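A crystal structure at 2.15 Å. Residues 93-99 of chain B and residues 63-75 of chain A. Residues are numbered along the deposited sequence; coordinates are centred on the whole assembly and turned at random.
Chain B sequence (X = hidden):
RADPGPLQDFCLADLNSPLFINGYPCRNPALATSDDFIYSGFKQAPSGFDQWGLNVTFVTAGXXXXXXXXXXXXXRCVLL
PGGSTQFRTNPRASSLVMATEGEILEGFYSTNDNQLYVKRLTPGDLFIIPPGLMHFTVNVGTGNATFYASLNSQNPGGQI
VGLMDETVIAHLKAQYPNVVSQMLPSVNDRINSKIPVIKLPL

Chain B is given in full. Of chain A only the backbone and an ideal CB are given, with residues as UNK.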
# COMPACT_ATOMS: atom_id res chain seq x y z
N ALA B 93 -1.71 -6.61 12.02
CA ALA B 93 -0.41 -5.97 12.21
C ALA B 93 0.62 -6.98 12.68
O ALA B 93 0.28 -7.98 13.32
CB ALA B 93 -0.50 -4.82 13.22
N SER B 94 1.88 -6.69 12.36
CA SER B 94 2.98 -7.30 13.07
C SER B 94 2.99 -6.82 14.51
O SER B 94 2.45 -5.76 14.84
CB SER B 94 4.31 -6.96 12.41
OG SER B 94 4.31 -7.30 11.03
N SER B 95 3.63 -7.60 15.38
CA SER B 95 3.82 -7.21 16.77
C SER B 95 5.28 -7.40 17.14
O SER B 95 5.79 -8.52 17.08
CB SER B 95 2.92 -8.01 17.71
OG SER B 95 3.09 -7.58 19.05
N LEU B 96 5.94 -6.32 17.55
CA LEU B 96 7.31 -6.36 18.04
C LEU B 96 7.28 -6.20 19.55
O LEU B 96 6.97 -5.12 20.07
CB LEU B 96 8.16 -5.28 17.38
CG LEU B 96 9.64 -5.21 17.75
CD1 LEU B 96 10.31 -6.58 17.64
CD2 LEU B 96 10.35 -4.18 16.87
N VAL B 97 7.58 -7.28 20.27
CA VAL B 97 7.46 -7.33 21.72
C VAL B 97 8.80 -6.97 22.34
O VAL B 97 9.84 -7.51 21.95
CB VAL B 97 7.00 -8.72 22.17
CG1 VAL B 97 7.12 -8.86 23.68
CG2 VAL B 97 5.58 -9.00 21.70
N MET B 98 8.78 -6.06 23.31
CA MET B 98 9.95 -5.77 24.14
C MET B 98 9.63 -6.10 25.58
O MET B 98 8.73 -5.50 26.18
CB MET B 98 10.40 -4.31 24.03
CG MET B 98 11.63 -4.03 24.90
SD MET B 98 12.41 -2.43 24.59
CE MET B 98 11.12 -1.31 25.12
N ALA B 99 10.37 -7.05 26.15
CA ALA B 99 10.26 -7.34 27.57
C ALA B 99 11.03 -6.28 28.35
O ALA B 99 12.16 -5.93 27.99
CB ALA B 99 10.81 -8.73 27.88
N UNK A 63 20.01 -5.10 11.61
CA UNK A 63 20.49 -5.69 12.85
C UNK A 63 19.71 -6.93 13.27
O UNK A 63 20.27 -7.83 13.90
CB UNK A 63 20.43 -4.65 13.97
N UNK A 64 18.42 -6.98 12.93
CA UNK A 64 17.49 -7.99 13.40
C UNK A 64 16.85 -8.61 12.16
O UNK A 64 15.77 -8.18 11.73
CB UNK A 64 16.44 -7.40 14.35
N UNK A 65 17.49 -9.61 11.56
CA UNK A 65 17.03 -10.12 10.25
C UNK A 65 15.57 -10.52 10.20
O UNK A 65 14.95 -10.42 9.13
CB UNK A 65 17.87 -11.33 9.85
N UNK A 66 14.99 -10.97 11.31
CA UNK A 66 13.59 -11.38 11.31
C UNK A 66 12.63 -10.23 11.06
O UNK A 66 11.46 -10.47 10.76
CB UNK A 66 13.25 -12.05 12.64
N UNK A 67 13.09 -8.98 11.19
CA UNK A 67 12.23 -7.83 10.89
C UNK A 67 11.97 -7.67 9.40
O UNK A 67 11.03 -6.97 9.02
CB UNK A 67 12.86 -6.55 11.44
N UNK A 68 12.79 -8.30 8.56
CA UNK A 68 12.65 -8.16 7.11
C UNK A 68 11.25 -8.57 6.67
O UNK A 68 10.76 -9.65 7.02
CB UNK A 68 13.70 -9.00 6.38
N UNK A 69 10.59 -7.67 5.94
CA UNK A 69 9.24 -7.74 5.38
C UNK A 69 8.14 -7.48 6.41
O UNK A 69 6.97 -7.43 6.03
CB UNK A 69 9.02 -9.11 4.74
N UNK A 70 8.46 -7.30 7.70
CA UNK A 70 7.43 -7.27 8.73
C UNK A 70 7.09 -5.87 9.22
O UNK A 70 6.23 -5.73 10.09
CB UNK A 70 7.87 -8.12 9.92
N UNK A 71 7.75 -4.84 8.69
CA UNK A 71 7.24 -3.48 8.79
C UNK A 71 7.48 -2.74 10.08
O UNK A 71 6.80 -1.73 10.33
CB UNK A 71 5.73 -3.51 8.54
N UNK A 72 8.43 -3.17 10.92
CA UNK A 72 8.62 -2.54 12.22
C UNK A 72 10.09 -2.37 12.55
O UNK A 72 10.95 -3.14 12.11
CB UNK A 72 7.93 -3.36 13.31
N UNK A 73 10.37 -1.33 13.34
CA UNK A 73 11.69 -1.03 13.88
C UNK A 73 11.50 -0.44 15.27
O UNK A 73 10.52 0.27 15.52
CB UNK A 73 12.47 -0.07 12.97
N UNK A 74 12.42 -0.75 16.19
CA UNK A 74 12.50 -0.05 17.46
C UNK A 74 13.95 0.37 17.68
O UNK A 74 14.87 -0.43 17.50
CB UNK A 74 11.99 -0.92 18.61
N UNK A 75 14.15 1.63 18.05
CA UNK A 75 15.46 2.17 18.37
C UNK A 75 15.47 2.66 19.81
O UNK A 75 14.51 3.28 20.26
CB UNK A 75 15.83 3.30 17.41

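Positions 63, 65, 66, 68 and 69 have ideal CB atoms with nothing of chain B within 5.5 Å, so chain B leaves their identity open. Backbone angles say a little more: phi of -54° at 65 is compatible with proline, and 69, at 78/-4, is the third residue of a type II turn from 67 to 70, a place often given to glycine or asparagine. The deposited residues are Q63(A), P65(A), A66(A), N68(A) and T69(A). T69(A) accepts the left-handed conformation, and its OG1 donates a very short hydrogen bond of 2.5 Å to N68(A) O.

Position 64 also has no chain B atom near its CB, but CA-to-CB points toward chain B, so only a long side chain could make contact. A large apolar group, aromatic or aliphatic, would meet the leucine methyls of L96(B). The residue is F64(A), chi1 t; its CE2 lies 4.2 Å from L96(B) CD1, which sits at the ring edge, near the ring plane.

At 67 CA-to-CB runs sideways, and again length is required; leucine or methionine would serve. L67(A), with chi1 m and chi2 t, brings CD2 to 4.2 Å from L96(B) CD1.

At 70 the ideal CB is 3.8 Å from S94(B) OG, yet the vector is sideways. The polar opportunity is already taken by the backbone: S94(B) OG donates a 2.7 Å hydrogen bond to the carbonyl O of this residue. Many side chains fit, therefore, and L70(A) contributes its CB to the contact while its CD1 and CD2 lie farther from that hydroxyl.

Position 71 has phi/psi of 81/18. Positive phi by itself favours glycine, although asparagine is also tolerated in this region. An ideal CB would stand 4.8 Å from S94(B) OG, which is no clash, so the backbone is the better evidence. It is G71(A).

Position 72 points toward chain B, its ideal CB 4.4 Å from L96(B) CD2 and 5.2 Å from S94(B) CB. A branched aliphatic residue suits this mostly apolar surface. L72(A), chi1 m and chi2 t, packs CD1 3.7 Å from S94(B) CB and 3.9 Å from L96(B) CB.

Strand alternation turns 73 away, leaving chain B little say; T73(A) bonds through OG1 elsewhere in the structure. Position 74 points back, its ideal CB 4.0 Å from L96(B) CD2, and valine, isoleucine or leucine would suit. I74(A) places CG2 3.7 Å from L96(B) CD2, while its CD1 reaches 4.1 Å from M98(B) CE. Position 75 is out of reach and unconstrained by chain B; it is N75(A).

Chain A (63-75) QFPALNTLGLTIN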
# COMPACT_ATOMS: atom_id res chain seq x y z
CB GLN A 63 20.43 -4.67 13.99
CG GLN A 63 21.33 -3.46 13.82
CD GLN A 63 20.81 -2.48 12.78
OE1 GLN A 63 19.65 -2.07 12.82
NE2 GLN A 63 21.66 -2.12 11.83
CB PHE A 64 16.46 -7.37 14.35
CG PHE A 64 15.56 -8.36 15.04
CD1 PHE A 64 15.77 -9.73 14.96
CD2 PHE A 64 14.49 -7.90 15.81
CE1 PHE A 64 14.93 -10.62 15.60
CE2 PHE A 64 13.65 -8.78 16.45
CZ PHE A 64 13.87 -10.14 16.36
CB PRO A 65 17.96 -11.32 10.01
CG PRO A 65 19.20 -10.99 10.77
CD PRO A 65 18.76 -10.23 11.99
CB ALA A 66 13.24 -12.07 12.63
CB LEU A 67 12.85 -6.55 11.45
CG LEU A 67 12.91 -6.45 12.97
CD1 LEU A 67 13.54 -5.13 13.39
CD2 LEU A 67 11.52 -6.61 13.57
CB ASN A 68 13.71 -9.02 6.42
CG ASN A 68 13.80 -8.75 4.92
OD1 ASN A 68 13.81 -7.60 4.48
ND2 ASN A 68 13.89 -9.82 4.14
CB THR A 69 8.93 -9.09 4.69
OG1 THR A 69 8.73 -10.10 5.68
CG2 THR A 69 10.05 -9.50 3.73
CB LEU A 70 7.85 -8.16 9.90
CG LEU A 70 8.00 -9.64 9.52
CD1 LEU A 70 8.23 -10.51 10.75
CD2 LEU A 70 6.80 -10.14 8.73
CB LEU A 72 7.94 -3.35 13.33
CG LEU A 72 6.43 -3.17 13.46
CD1 LEU A 72 5.86 -4.20 14.42
CD2 LEU A 72 6.11 -1.76 13.92
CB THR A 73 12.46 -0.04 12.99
OG1 THR A 73 13.03 -0.73 11.87
CG2 THR A 73 13.58 0.68 13.75
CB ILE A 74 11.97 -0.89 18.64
CG1 ILE A 74 11.90 -0.05 19.91
CG2 ILE A 74 12.79 -2.15 18.86
CD1 ILE A 74 11.11 -0.70 21.04
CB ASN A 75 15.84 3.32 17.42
CG ASN A 75 15.98 2.88 15.98
OD1 ASN A 75 16.40 1.76 15.69
ND2 ASN A 75 15.62 3.76 15.05
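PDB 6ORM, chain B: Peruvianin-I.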